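Local coordinates for protein Alpha/beta hydrolase (Pseudomonas aeruginosa PAO1, PDB 4R1D) that probably hydrolyses lipids as a calcium-binding alpha/beta hydrolase (Tle4) linked to the H2 type VI secretion system, and is bound by the self-protection protein Tli4, at residues A[60-65]-A[109-115]; A[70-76]-A[89-94]; A[204-208]-A[222-226]; A[211-216]-A[320-325]; A[496-500]-A[531-535]. All blocks are in the same frame, centred on the assembly; numbering follows the deposited sequence.

Interaction 1. Residues A[60-65]-A[109-115]; sequences TNLRNK and EQVEVDD
Strands 62-64 and 111-113 run antiparallel, their short axes 4.6 Å apart at 140°. Leu62 faces Val113 and Asn64 faces Val111 as non-hydrogen-bonded pairs, with CA atoms 4.7 and 4.5 Å apart. Between them lies the hydrogen-bonded pair Arg63-Glu112, Arg63 N to Glu112 O and Glu112 N to Arg63 O both 3.0 Å. Asp114 N to Asn61 O (2.9 Å) and Lys65 N to Gln110 O (3.0 Å) prolong the ladder. This is one of the two pairings in a three-stranded antiparallel sheet, with 62-64 central and 70-72 on its other side. Arg63 and Glu112 share a face and both take chi1 p, chi2 t, so their chains run abreast and Arg63 NE reaches Glu112 OE2 (2.8 Å). Arg63 NH1 makes a long salt bridge to Asp114 OD1 (3.6 Å), reinforced by a water; Asp114 OD2 pairs with Arg73. On the opposite face Leu62 (m, t) sets CD1 4.1 Å from CG2 of Val111 (m). Lys65, bending at chi3 (m), brings NZ to Glu109 O at 3.1 Å.

Interaction 2. Residues A[70-76]-A[89-94]; sequences EVWRPPN and GALWTW
A classic beta bulge, in which Val71 and Trp72 both face Leu62, ends the edge strand 70-72, and helix 84-95 passes across it. The short axes cross at -97°, 7.2 Å apart, with CA atoms of Val71 and Thr93 4.9 Å apart. Thr93 is central. With chi1 p its OG1 turns back to Gly89 O (2.7 Å), satisfying the hydroxyl within the helix, and a water bridges that OG1 (2.8 Å) to Arg73 N (2.9 Å). Its methyl CG2 packs on the strand's end, 4.0 Å from Trp72 N and 3.8 Å from Arg73 N. Beyond the cis peptide before Pro75, Asn76 (chi1 p) sits on the helix, its CA 3.6 Å from CB of Ala90, whose smallness permits this. Asn76 ND2 lies over one face of the Trp94 ring, 3.2 Å from Trp94 CG, and bonds to Val305 O. Trp94 (t, chi2 -106°), at the end of pi-type turn 91-94, receives the edge of Trp72 (t) in an offset edge-to-face pair, six-membered centroids 5.8 Å apart, planes at 89°. Glu70 chiefly pairs with Arg177 of the bound Tli4 chain, yet its OE1 also takes a weak hydrogen bond from Trp92 NE1 at 3.4 Å.

Interaction 3. Residues A[204-208]-A[222-226]; sequences VWCAG and VRDYI
Leaving the extended strand 201-206, the first segment meets one face of helix 215-238 mainly through Tyr225. Trp205 (m, chi2 76°) points toward the helix and offers its ring edge, CE3 3.4 Å from Tyr225 OH, while Trp205 CB lies 4.2 Å from Tyr225 CE2; its NE1 bonds to Tyr234 OH. Cys206 (t) turns its side chain away, so its backbone N comes within 3.4 Å of Tyr225 OH. Ala207 centres an inverse gamma turn (phi/psi -90/64°), with a weak hydrogen bond from Gly208 N to Cys206 O at 3.1 Å. The small methyl lets the turn lie close to the helix: Ala207 CB lies 3.7 Å from Tyr225 CD2 and 4.1 Å from Val222 CG2. Val222 and Tyr225, both chi1 t, are one turn apart and so reach the same strand end. Just upstream, Asp203 binds a calcium ion about 8 Å from the Trp205 side chain. Such packing belongs to the beta-alpha-beta crossover that leads from strand 201-206 past strand 48-54 to strand 250-255 in the alpha/beta-hydrolase fold.

Interaction 4. Residues A[211-216]-A[320-325]; sequences WLQSNR and SAGALE
Hydrogen bonds dominate this meeting of two helix starts. Leu212 O accepts from Gly322 N (3.0 Å) and from Ser320 OG (2.7 Å). Ser320 (t) is an N-cap residue, so the same OG also accepts from Ala323 N (3.0 Å). Ser214 (t) plays the equivalent role for helix 215-238: its OG accepts from Arg216 N (3.1 Å) and donates to Glu325 OE2 at a very short 2.5 Å. Glu325 (m, t) uses its other oxygen, OE1, to accept from Asn215 N (2.8 Å), its negative charge suiting a helix N-terminus. In close backbone packing, Gly322 CA lies 4.2 Å from Ser214 CA, 3.0 Å from Gln213 O and 3.3 Å from Trp211 O, the last a CA-H...O contact; a CB on Gly322 would clash with both carbonyls. Side-chain packing is slight, Ala321 CB standing 3.9 Å from Ser214 CB. Helix 400-421 packs on Glu325 through Ile411 and Phe414, helix 310-317 lies against Ala323 and Leu324, and Trp211 and Leu212 rest on Leu62 of strand 62-64.

Interaction 5. Residues A[496-500]-A[531-535]; sequences GDETV and RGYEH
His535 ND1 donates to Asp497 OD2 at 2.8 Å, and NE2 of the same imidazole is hydrogen-bonded to Ser256 OG, a Ser-His-Asp relay consistent with the catalytic triad of alpha/beta hydrolases. The backbone strengthens the pairing: His535 N donates to Asp497 O (2.9 Å). Asp497 (chi1 p) uses its second oxygen to order its own loop, OD1 accepting from Thr499 N (2.9 Å) and Val500 N (2.7 Å) in an Asx turn and Asx motif. Gly496 is extended at phi/psi 161/-140°, where a CB would clash with Val500 O, and Glu498 has a positive phi of 97°. A water 2.9 Å from each links Gly496 O and Tyr533 O. His535 (t, chi2 80°) presents one ring face to compact Thr499, whose CB is 4.0 Å from the ring centroid in a CH-pi contact, while Val500 CG2 lies 3.5 Å from His535 CE1. Farther out, Glu498 CG meets Glu534 CG at 3.8 Å, and a water lies 2.7 Å from Glu534 OE2, which also accepts from Gln536 N, and 2.8 Å from Thr499 OG1.

Interactions 1 and 2, centres 12 Å apart, share the small antiparallel sheet through its neighbouring strands 62-64 and 70-72; along the chain interaction 2 is nested within the loop closed by interaction 1. Interactions 3 and 4 both use helix 215-238 and cross in the sequence. The segment following strand 201-206 of the main parallel sheet meets the small sheet twice: Gly208 of interaction 3 packs on Thr60 and Val113 (centres 15 Å apart), and Trp211 and Leu212 of interaction 4 pack on interaction 1 (14 Å), Trp211 also on interaction 2. Interaction 5 comes last and touches none of the others, 22 to 28 Å away between centres. Tli4 touches the segments of interactions 1 and 2, but not those of interaction 5, the probable catalytic site.

Interaction 1. Residues A[60-65]-A[109-115]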
# COMPACT_ATOMS: atom_id res chain seq x y z
N THR A 60 -3.05 -1.95 -5.54
CA THR A 60 -2.91 -3.41 -5.46
C THR A 60 -3.52 -3.93 -4.17
O THR A 60 -3.28 -3.38 -3.10
CB THR A 60 -1.42 -3.84 -5.56
OG1 THR A 60 -0.85 -3.37 -6.80
CG2 THR A 60 -1.26 -5.37 -5.46
N ASN A 61 -4.32 -4.98 -4.28
CA ASN A 61 -4.89 -5.65 -3.11
C ASN A 61 -3.82 -6.27 -2.23
O ASN A 61 -2.85 -6.82 -2.74
CB ASN A 61 -5.83 -6.77 -3.57
CG ASN A 61 -6.95 -6.26 -4.45
OD1 ASN A 61 -7.52 -5.19 -4.21
ND2 ASN A 61 -7.27 -7.02 -5.50
N LEU A 62 -4.01 -6.21 -0.91
CA LEU A 62 -3.03 -6.75 0.03
C LEU A 62 -3.70 -7.61 1.08
O LEU A 62 -4.84 -7.37 1.47
CB LEU A 62 -2.29 -5.62 0.78
CG LEU A 62 -1.67 -4.53 -0.08
CD1 LEU A 62 -1.14 -3.42 0.82
CD2 LEU A 62 -0.56 -5.11 -0.97
N ARG A 63 -2.96 -8.61 1.54
CA ARG A 63 -3.39 -9.43 2.65
C ARG A 63 -2.27 -9.51 3.66
O ARG A 63 -1.11 -9.28 3.32
CB ARG A 63 -3.77 -10.83 2.16
CG ARG A 63 -2.60 -11.59 1.55
CD ARG A 63 -3.08 -12.88 0.90
NE ARG A 63 -1.95 -13.63 0.35
CZ ARG A 63 -2.04 -14.44 -0.69
NH1 ARG A 63 -3.20 -14.59 -1.33
NH2 ARG A 63 -0.97 -15.09 -1.12
N ASN A 64 -2.60 -9.83 4.90
CA ASN A 64 -1.57 -9.98 5.93
C ASN A 64 -0.67 -11.17 5.55
O ASN A 64 -1.16 -12.23 5.19
CB ASN A 64 -2.22 -10.18 7.32
CG ASN A 64 -1.19 -10.38 8.43
OD1 ASN A 64 -0.65 -11.48 8.59
ND2 ASN A 64 -0.93 -9.32 9.22
N LYS A 65 0.64 -10.97 5.60
CA LYS A 65 1.59 -11.95 5.11
C LYS A 65 1.58 -13.24 5.94
O LYS A 65 1.77 -14.34 5.39
CB LYS A 65 3.00 -11.34 5.07
CG LYS A 65 4.03 -12.20 4.39
CD LYS A 65 5.45 -11.65 4.61
CE LYS A 65 5.57 -10.21 4.19
NZ LYS A 65 6.99 -9.75 4.07
N GLU A 109 6.17 -4.39 5.90
CA GLU A 109 6.88 -5.65 6.09
C GLU A 109 5.96 -6.81 6.45
O GLU A 109 6.40 -7.96 6.52
CB GLU A 109 7.93 -5.51 7.21
CG GLU A 109 9.09 -4.58 6.87
CD GLU A 109 10.13 -5.25 5.98
OE1 GLU A 109 10.13 -6.50 5.89
OE2 GLU A 109 10.95 -4.52 5.38
N GLN A 110 4.70 -6.49 6.70
CA GLN A 110 3.75 -7.47 7.22
C GLN A 110 2.57 -7.72 6.28
O GLN A 110 1.60 -8.37 6.67
CB GLN A 110 3.27 -7.04 8.61
CG GLN A 110 4.43 -7.00 9.62
CD GLN A 110 4.03 -6.48 10.98
OE1 GLN A 110 2.85 -6.29 11.27
NE2 GLN A 110 5.02 -6.20 11.81
N VAL A 111 2.67 -7.22 5.05
CA VAL A 111 1.64 -7.46 4.04
C VAL A 111 2.25 -8.06 2.78
O VAL A 111 3.45 -8.02 2.59
CB VAL A 111 0.89 -6.15 3.64
CG1 VAL A 111 0.16 -5.54 4.85
CG2 VAL A 111 1.84 -5.14 2.96
N GLU A 112 1.40 -8.61 1.92
CA GLU A 112 1.83 -9.11 0.61
C GLU A 112 0.71 -8.96 -0.42
O GLU A 112 -0.46 -8.85 -0.07
CB GLU A 112 2.27 -10.57 0.68
CG GLU A 112 1.15 -11.51 1.08
CD GLU A 112 1.58 -12.98 1.17
OE1 GLU A 112 2.79 -13.27 1.15
OE2 GLU A 112 0.68 -13.84 1.27
N VAL A 113 1.08 -8.93 -1.69
CA VAL A 113 0.09 -8.89 -2.76
C VAL A 113 -0.95 -10.01 -2.62
O VAL A 113 -0.60 -11.15 -2.33
CB VAL A 113 0.75 -9.01 -4.13
CG1 VAL A 113 -0.30 -9.13 -5.23
CG2 VAL A 113 1.67 -7.82 -4.35
N ASP A 114 -2.21 -9.65 -2.82
CA ASP A 114 -3.33 -10.59 -2.79
C ASP A 114 -3.92 -10.65 -4.20
O ASP A 114 -4.49 -9.67 -4.67
CB ASP A 114 -4.40 -10.13 -1.79
CG ASP A 114 -5.62 -11.05 -1.74
OD1 ASP A 114 -5.62 -12.10 -2.43
OD2 ASP A 114 -6.58 -10.73 -1.00
N ASP A 115 -3.78 -11.80 -4.86
CA ASP A 115 -4.25 -11.94 -6.23
C ASP A 115 -5.66 -12.49 -6.35
O ASP A 115 -6.11 -12.84 -7.45
CB ASP A 115 -3.27 -12.79 -7.06
CG ASP A 115 -3.24 -14.25 -6.63
OD1 ASP A 115 -3.88 -14.60 -5.61
OD2 ASP A 115 -2.58 -15.05 -7.34
O HOH W 1 -3.24 -16.29 -3.66
O HOH W 2 -5.87 -14.14 -0.96
O HOH W 3 2.29 -10.32 8.69
O HOH W 4 -1.11 -6.96 7.75
O HOH W 5 6.41 -7.42 2.90

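Interaction 2. Residues A[70-76]-A[89-94]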
# COMPACT_ATOMS: atom_id res chain seq x y z
N GLU A 70 -7.60 -10.44 4.36
CA GLU A 70 -7.58 -9.25 3.51
C GLU A 70 -7.43 -7.97 4.35
O GLU A 70 -8.20 -7.76 5.28
CB GLU A 70 -8.87 -9.16 2.69
CG GLU A 70 -9.09 -10.30 1.69
CD GLU A 70 -9.62 -11.58 2.33
OE1 GLU A 70 -9.92 -11.57 3.54
OE2 GLU A 70 -9.74 -12.59 1.61
N VAL A 71 -6.45 -7.13 4.01
CA VAL A 71 -6.27 -5.86 4.72
C VAL A 71 -6.39 -4.65 3.79
O VAL A 71 -6.41 -3.52 4.25
CB VAL A 71 -4.90 -5.79 5.43
CG1 VAL A 71 -4.81 -6.85 6.53
CG2 VAL A 71 -3.79 -5.97 4.43
N TRP A 72 -6.44 -4.89 2.48
CA TRP A 72 -6.56 -3.78 1.53
C TRP A 72 -7.21 -4.28 0.25
O TRP A 72 -6.68 -5.16 -0.41
CB TRP A 72 -5.20 -3.19 1.17
CG TRP A 72 -5.34 -1.92 0.38
CD1 TRP A 72 -5.07 -1.72 -0.95
CD2 TRP A 72 -5.82 -0.67 0.88
NE1 TRP A 72 -5.36 -0.41 -1.30
CE2 TRP A 72 -5.82 0.25 -0.19
CE3 TRP A 72 -6.26 -0.24 2.14
CZ2 TRP A 72 -6.23 1.58 -0.04
CZ3 TRP A 72 -6.66 1.08 2.29
CH2 TRP A 72 -6.64 1.97 1.21
N ARG A 73 -8.38 -3.73 -0.06
CA ARG A 73 -9.12 -4.09 -1.26
C ARG A 73 -10.02 -2.93 -1.69
O ARG A 73 -11.23 -2.90 -1.42
CB ARG A 73 -9.90 -5.38 -1.07
CG ARG A 73 -10.11 -6.12 -2.39
CD ARG A 73 -10.73 -7.48 -2.17
NE ARG A 73 -9.77 -8.54 -1.90
CZ ARG A 73 -10.07 -9.82 -2.04
NH1 ARG A 73 -11.28 -10.15 -2.47
NH2 ARG A 73 -9.18 -10.77 -1.79
N PRO A 74 -9.40 -1.97 -2.37
CA PRO A 74 -9.96 -0.70 -2.85
C PRO A 74 -11.06 -0.94 -3.87
O PRO A 74 -11.07 -1.98 -4.53
CB PRO A 74 -8.76 -0.02 -3.50
CG PRO A 74 -7.85 -1.16 -3.90
CD PRO A 74 -7.99 -2.13 -2.77
N PRO A 75 -11.99 0.01 -4.01
CA PRO A 75 -12.04 1.31 -3.32
C PRO A 75 -12.60 1.18 -1.91
O PRO A 75 -13.42 0.30 -1.64
CB PRO A 75 -13.04 2.10 -4.17
CG PRO A 75 -13.98 1.05 -4.67
CD PRO A 75 -13.11 -0.15 -4.95
N ASN A 76 -12.17 2.08 -1.02
CA ASN A 76 -12.63 2.06 0.37
C ASN A 76 -13.24 3.39 0.79
O ASN A 76 -13.49 3.62 1.97
CB ASN A 76 -11.46 1.72 1.31
CG ASN A 76 -10.40 2.81 1.35
OD1 ASN A 76 -10.17 3.50 0.35
ND2 ASN A 76 -9.76 2.98 2.49
N GLY A 89 -16.44 -5.05 0.62
CA GLY A 89 -14.99 -5.07 0.60
C GLY A 89 -14.40 -3.95 1.43
O GLY A 89 -13.42 -4.14 2.17
N ALA A 90 -15.00 -2.77 1.33
CA ALA A 90 -14.50 -1.60 2.05
C ALA A 90 -14.81 -1.71 3.53
O ALA A 90 -14.04 -1.28 4.38
CB ALA A 90 -15.09 -0.33 1.47
N LEU A 91 -15.97 -2.28 3.84
CA LEU A 91 -16.33 -2.46 5.24
C LEU A 91 -15.32 -3.39 5.92
O LEU A 91 -14.76 -3.07 6.98
CB LEU A 91 -17.75 -3.01 5.34
CG LEU A 91 -18.21 -3.45 6.74
CD1 LEU A 91 -18.19 -2.26 7.70
CD2 LEU A 91 -19.60 -4.06 6.65
N TRP A 92 -15.06 -4.53 5.30
CA TRP A 92 -14.22 -5.57 5.86
C TRP A 92 -12.74 -5.19 5.96
O TRP A 92 -12.05 -5.56 6.91
CB TRP A 92 -14.33 -6.83 5.01
CG TRP A 92 -13.44 -7.95 5.42
CD1 TRP A 92 -12.40 -8.45 4.70
CD2 TRP A 92 -13.51 -8.72 6.62
NE1 TRP A 92 -11.82 -9.50 5.38
CE2 TRP A 92 -12.48 -9.68 6.56
CE3 TRP A 92 -14.34 -8.70 7.75
CZ2 TRP A 92 -12.26 -10.61 7.58
CZ3 TRP A 92 -14.12 -9.62 8.76
CH2 TRP A 92 -13.09 -10.57 8.67
N THR A 93 -12.25 -4.48 4.94
CA THR A 93 -10.83 -4.14 4.92
C THR A 93 -10.53 -2.84 5.66
O THR A 93 -9.40 -2.63 6.11
CB THR A 93 -10.29 -4.00 3.49
OG1 THR A 93 -11.04 -3.01 2.78
CG2 THR A 93 -10.36 -5.33 2.76
N TRP A 94 -11.51 -1.96 5.81
CA TRP A 94 -11.19 -0.61 6.25
C TRP A 94 -12.13 -0.02 7.31
O TRP A 94 -11.69 0.37 8.40
CB TRP A 94 -11.12 0.31 5.02
CG TRP A 94 -10.70 1.71 5.32
CD1 TRP A 94 -11.50 2.81 5.34
CD2 TRP A 94 -9.38 2.16 5.65
NE1 TRP A 94 -10.77 3.92 5.66
CE2 TRP A 94 -9.46 3.56 5.84
CE3 TRP A 94 -8.14 1.53 5.77
CZ2 TRP A 94 -8.35 4.33 6.16
CZ3 TRP A 94 -7.03 2.31 6.10
CH2 TRP A 94 -7.15 3.69 6.29
O HOH W 6 -9.40 -1.36 1.24

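Interaction 3. Residues A[204-208]-A[222-226]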
# COMPACT_ATOMS: atom_id res chain seq x y z
N VAL A 204 -1.31 -9.47 -21.73
CA VAL A 204 -1.16 -8.52 -20.62
C VAL A 204 -1.09 -9.25 -19.29
O VAL A 204 -2.02 -9.97 -18.92
CB VAL A 204 -2.33 -7.53 -20.57
CG1 VAL A 204 -2.14 -6.53 -19.42
CG2 VAL A 204 -2.48 -6.79 -21.92
N TRP A 205 0.01 -9.03 -18.56
CA TRP A 205 0.20 -9.62 -17.23
C TRP A 205 0.19 -8.48 -16.23
O TRP A 205 0.62 -7.37 -16.54
CB TRP A 205 1.54 -10.34 -17.17
CG TRP A 205 1.59 -11.55 -18.05
CD1 TRP A 205 1.73 -11.56 -19.41
CD2 TRP A 205 1.49 -12.92 -17.64
NE1 TRP A 205 1.74 -12.86 -19.87
CE2 TRP A 205 1.58 -13.71 -18.81
CE3 TRP A 205 1.34 -13.56 -16.40
CZ2 TRP A 205 1.53 -15.10 -18.77
CZ3 TRP A 205 1.28 -14.94 -16.37
CH2 TRP A 205 1.37 -15.70 -17.55
N CYS A 206 -0.31 -8.74 -15.03
CA CYS A 206 -0.54 -7.68 -14.05
C CYS A 206 0.45 -7.76 -12.90
O CYS A 206 0.34 -8.64 -12.04
CB CYS A 206 -1.95 -7.79 -13.50
SG CYS A 206 -2.43 -6.41 -12.43
N ALA A 207 1.39 -6.83 -12.88
CA ALA A 207 2.43 -6.82 -11.85
C ALA A 207 2.02 -6.00 -10.63
O ALA A 207 2.64 -4.99 -10.31
CB ALA A 207 3.74 -6.29 -12.42
N GLY A 208 0.97 -6.45 -9.94
CA GLY A 208 0.60 -5.81 -8.69
C GLY A 208 1.79 -5.85 -7.73
O GLY A 208 2.64 -6.75 -7.82
N VAL A 222 8.92 -6.82 -9.03
CA VAL A 222 8.42 -6.89 -10.40
C VAL A 222 9.39 -7.67 -11.29
O VAL A 222 8.98 -8.48 -12.13
CB VAL A 222 8.11 -5.48 -10.97
CG1 VAL A 222 7.84 -5.54 -12.46
CG2 VAL A 222 6.93 -4.88 -10.24
N ARG A 223 10.69 -7.43 -11.10
CA ARG A 223 11.70 -8.23 -11.78
C ARG A 223 11.44 -9.71 -11.52
O ARG A 223 11.35 -10.52 -12.45
CB ARG A 223 13.11 -7.85 -11.30
CG ARG A 223 14.23 -8.61 -12.02
CD ARG A 223 15.19 -9.31 -11.07
NE ARG A 223 15.95 -10.35 -11.75
CZ ARG A 223 15.73 -11.66 -11.61
NH1 ARG A 223 14.78 -12.10 -10.78
NH2 ARG A 223 16.46 -12.54 -12.28
N ASP A 224 11.27 -10.08 -10.25
CA ASP A 224 11.06 -11.49 -9.93
C ASP A 224 9.81 -12.04 -10.60
O ASP A 224 9.80 -13.17 -11.09
CB ASP A 224 11.00 -11.72 -8.41
CG ASP A 224 12.34 -11.48 -7.73
OD1 ASP A 224 13.39 -11.41 -8.41
OD2 ASP A 224 12.34 -11.36 -6.48
N TYR A 225 8.75 -11.22 -10.64
CA TYR A 225 7.49 -11.62 -11.24
C TYR A 225 7.71 -11.92 -12.72
O TYR A 225 7.28 -12.97 -13.22
CB TYR A 225 6.44 -10.50 -11.07
CG TYR A 225 5.15 -10.74 -11.80
CD1 TYR A 225 4.37 -11.85 -11.53
CD2 TYR A 225 4.70 -9.83 -12.76
CE1 TYR A 225 3.18 -12.06 -12.19
CE2 TYR A 225 3.51 -10.03 -13.42
CZ TYR A 225 2.76 -11.14 -13.15
OH TYR A 225 1.56 -11.34 -13.80
N ILE A 226 8.38 -11.02 -13.43
CA ILE A 226 8.64 -11.24 -14.85
C ILE A 226 9.52 -12.47 -15.07
O ILE A 226 9.19 -13.33 -15.88
CB ILE A 226 9.31 -10.01 -15.50
CG1 ILE A 226 8.38 -8.79 -15.43
CG2 ILE A 226 9.70 -10.29 -16.94
CD1 ILE A 226 9.11 -7.48 -15.66

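Interaction 4. Residues A[211-216]-A[320-325]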
# COMPACT_ATOMS: atom_id res chain seq x y z
N TRP A 211 2.54 -1.67 -2.35
CA TRP A 211 2.72 -0.22 -2.47
C TRP A 211 3.13 0.46 -1.15
O TRP A 211 3.54 1.62 -1.14
CB TRP A 211 1.47 0.44 -3.08
CG TRP A 211 0.20 0.06 -2.38
CD1 TRP A 211 -0.66 -0.95 -2.72
CD2 TRP A 211 -0.33 0.66 -1.20
NE1 TRP A 211 -1.70 -1.00 -1.83
CE2 TRP A 211 -1.53 -0.02 -0.89
CE3 TRP A 211 0.07 1.73 -0.39
CZ2 TRP A 211 -2.32 0.32 0.21
CZ3 TRP A 211 -0.72 2.07 0.71
CH2 TRP A 211 -1.90 1.36 1.00
N LEU A 212 3.03 -0.26 -0.03
CA LEU A 212 3.48 0.30 1.25
C LEU A 212 5.00 0.33 1.37
O LEU A 212 5.58 1.19 2.05
CB LEU A 212 2.89 -0.49 2.41
CG LEU A 212 1.40 -0.25 2.62
CD1 LEU A 212 0.81 -1.36 3.47
CD2 LEU A 212 1.21 1.12 3.30
N GLN A 213 5.67 -0.63 0.73
CA GLN A 213 7.11 -0.70 0.83
C GLN A 213 7.73 0.28 -0.15
O GLN A 213 7.03 0.81 -1.02
CB GLN A 213 7.59 -2.11 0.52
CG GLN A 213 7.62 -2.41 -0.97
CD GLN A 213 7.89 -3.87 -1.25
OE1 GLN A 213 8.27 -4.64 -0.35
NE2 GLN A 213 7.70 -4.28 -2.51
N SER A 214 9.03 0.51 -0.02
CA SER A 214 9.73 1.38 -0.97
C SER A 214 9.54 0.89 -2.40
O SER A 214 9.61 -0.30 -2.67
CB SER A 214 11.23 1.44 -0.69
OG SER A 214 11.85 2.34 -1.59
N ASN A 215 9.33 1.83 -3.31
CA ASN A 215 9.28 1.49 -4.71
C ASN A 215 10.59 0.89 -5.20
O ASN A 215 10.62 0.17 -6.19
CB ASN A 215 8.84 2.71 -5.52
CG ASN A 215 7.45 3.14 -5.15
OD1 ASN A 215 7.24 4.18 -4.51
ND2 ASN A 215 6.48 2.31 -5.49
N ARG A 216 11.67 1.18 -4.48
CA ARG A 216 12.94 0.52 -4.73
C ARG A 216 12.80 -0.99 -4.61
O ARG A 216 13.32 -1.73 -5.45
CB ARG A 216 14.00 1.01 -3.74
CG ARG A 216 15.40 0.56 -4.08
CD ARG A 216 16.37 0.79 -2.93
NE ARG A 216 16.57 2.21 -2.63
CZ ARG A 216 17.38 3.02 -3.32
NH1 ARG A 216 18.05 2.55 -4.37
NH2 ARG A 216 17.53 4.29 -2.95
N SER A 320 5.36 4.48 6.02
CA SER A 320 5.42 3.74 4.77
C SER A 320 6.31 4.45 3.76
O SER A 320 6.02 5.57 3.34
CB SER A 320 4.02 3.56 4.18
OG SER A 320 4.08 3.37 2.78
N ALA A 321 7.40 3.77 3.38
CA ALA A 321 8.34 4.33 2.42
C ALA A 321 7.66 4.52 1.07
O ALA A 321 7.83 5.55 0.42
CB ALA A 321 9.60 3.43 2.29
N GLY A 322 6.86 3.54 0.67
CA GLY A 322 6.15 3.63 -0.59
C GLY A 322 5.24 4.84 -0.66
O GLY A 322 5.16 5.51 -1.70
N ALA A 323 4.53 5.12 0.43
CA ALA A 323 3.59 6.23 0.45
C ALA A 323 4.33 7.56 0.50
O ALA A 323 4.00 8.50 -0.24
CB ALA A 323 2.63 6.11 1.64
N LEU A 324 5.34 7.63 1.37
CA LEU A 324 6.11 8.86 1.56
C LEU A 324 6.89 9.23 0.31
O LEU A 324 7.21 10.40 0.10
CB LEU A 324 7.10 8.71 2.72
CG LEU A 324 6.49 8.92 4.10
CD1 LEU A 324 7.51 8.58 5.18
CD2 LEU A 324 5.96 10.35 4.27
N GLU A 325 7.22 8.23 -0.50
CA GLU A 325 7.99 8.48 -1.72
C GLU A 325 7.21 9.31 -2.74
O GLU A 325 7.79 9.79 -3.71
CB GLU A 325 8.51 7.18 -2.33
CG GLU A 325 9.77 6.66 -1.64
CD GLU A 325 10.06 5.21 -1.93
OE1 GLU A 325 9.38 4.62 -2.80
OE2 GLU A 325 10.98 4.65 -1.28

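Interaction 5. Residues A[496-500]-A[531-535]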
# COMPACT_ATOMS: atom_id res chain seq x y z
N GLY A 496 -3.70 19.95 -12.82
CA GLY A 496 -3.19 18.59 -12.83
C GLY A 496 -4.30 17.61 -13.13
O GLY A 496 -5.16 17.87 -13.98
N ASP A 497 -4.28 16.47 -12.43
CA ASP A 497 -5.32 15.46 -12.64
C ASP A 497 -6.03 15.12 -11.34
O ASP A 497 -6.66 14.07 -11.24
CB ASP A 497 -4.72 14.21 -13.30
CG ASP A 497 -3.79 13.44 -12.36
OD1 ASP A 497 -3.73 13.81 -11.18
OD2 ASP A 497 -3.14 12.47 -12.80
N GLU A 498 -5.93 16.02 -10.35
CA GLU A 498 -6.53 15.89 -9.02
C GLU A 498 -5.50 15.37 -8.01
O GLU A 498 -5.49 15.79 -6.86
CB GLU A 498 -7.77 14.99 -8.99
CG GLU A 498 -8.85 15.40 -9.98
CD GLU A 498 -10.12 15.87 -9.32
OE1 GLU A 498 -10.52 15.27 -8.29
OE2 GLU A 498 -10.71 16.84 -9.84
N THR A 499 -4.64 14.47 -8.46
CA THR A 499 -3.64 13.89 -7.58
C THR A 499 -2.21 14.30 -7.92
O THR A 499 -1.39 14.50 -7.03
CB THR A 499 -3.73 12.35 -7.56
OG1 THR A 499 -4.88 11.98 -6.80
CG2 THR A 499 -2.48 11.75 -6.91
N VAL A 500 -1.92 14.41 -9.22
CA VAL A 500 -0.59 14.81 -9.69
C VAL A 500 -0.65 16.21 -10.32
O VAL A 500 -1.26 16.39 -11.37
CB VAL A 500 -0.06 13.80 -10.73
CG1 VAL A 500 1.30 14.23 -11.31
CG2 VAL A 500 0.04 12.39 -10.09
N ARG A 531 -12.33 17.80 -21.17
CA ARG A 531 -11.71 18.12 -19.88
C ARG A 531 -10.71 17.01 -19.54
O ARG A 531 -10.98 15.83 -19.81
CB ARG A 531 -12.78 18.19 -18.78
CG ARG A 531 -12.25 18.55 -17.39
CD ARG A 531 -13.33 18.30 -16.33
NE ARG A 531 -12.97 18.87 -15.03
CZ ARG A 531 -13.49 18.50 -13.87
NH1 ARG A 531 -14.41 17.54 -13.82
NH2 ARG A 531 -13.09 19.08 -12.74
N GLY A 532 -9.56 17.38 -18.98
CA GLY A 532 -8.55 16.40 -18.60
C GLY A 532 -9.12 15.40 -17.62
O GLY A 532 -10.00 15.73 -16.82
N TYR A 533 -8.63 14.17 -17.67
CA TYR A 533 -9.16 13.09 -16.85
C TYR A 533 -8.68 13.18 -15.41
O TYR A 533 -7.75 13.91 -15.10
CB TYR A 533 -8.79 11.73 -17.46
CG TYR A 533 -7.38 11.67 -18.01
CD1 TYR A 533 -6.28 11.59 -17.15
CD2 TYR A 533 -7.14 11.71 -19.38
CE1 TYR A 533 -4.97 11.54 -17.65
CE2 TYR A 533 -5.85 11.65 -19.88
CZ TYR A 533 -4.77 11.58 -19.02
OH TYR A 533 -3.49 11.54 -19.52
N GLU A 534 -9.35 12.44 -14.54
CA GLU A 534 -8.99 12.33 -13.14
C GLU A 534 -7.99 11.19 -12.98
O GLU A 534 -8.03 10.21 -13.71
CB GLU A 534 -10.25 12.07 -12.31
CG GLU A 534 -10.03 11.92 -10.80
CD GLU A 534 -9.65 10.51 -10.40
OE1 GLU A 534 -10.17 9.55 -11.01
OE2 GLU A 534 -8.82 10.36 -9.47
N HIS A 535 -7.09 11.34 -12.01
CA HIS A 535 -5.98 10.41 -11.80
C HIS A 535 -6.37 8.93 -11.70
O HIS A 535 -5.85 8.09 -12.43
CB HIS A 535 -5.20 10.82 -10.54
CG HIS A 535 -3.94 10.05 -10.31
ND1 HIS A 535 -2.77 10.33 -10.97
CD2 HIS A 535 -3.66 9.01 -9.48
CE1 HIS A 535 -1.82 9.50 -10.58
NE2 HIS A 535 -2.34 8.69 -9.67
O HOH W 7 -6.36 16.26 -16.08
O HOH W 8 -7.47 11.98 -7.81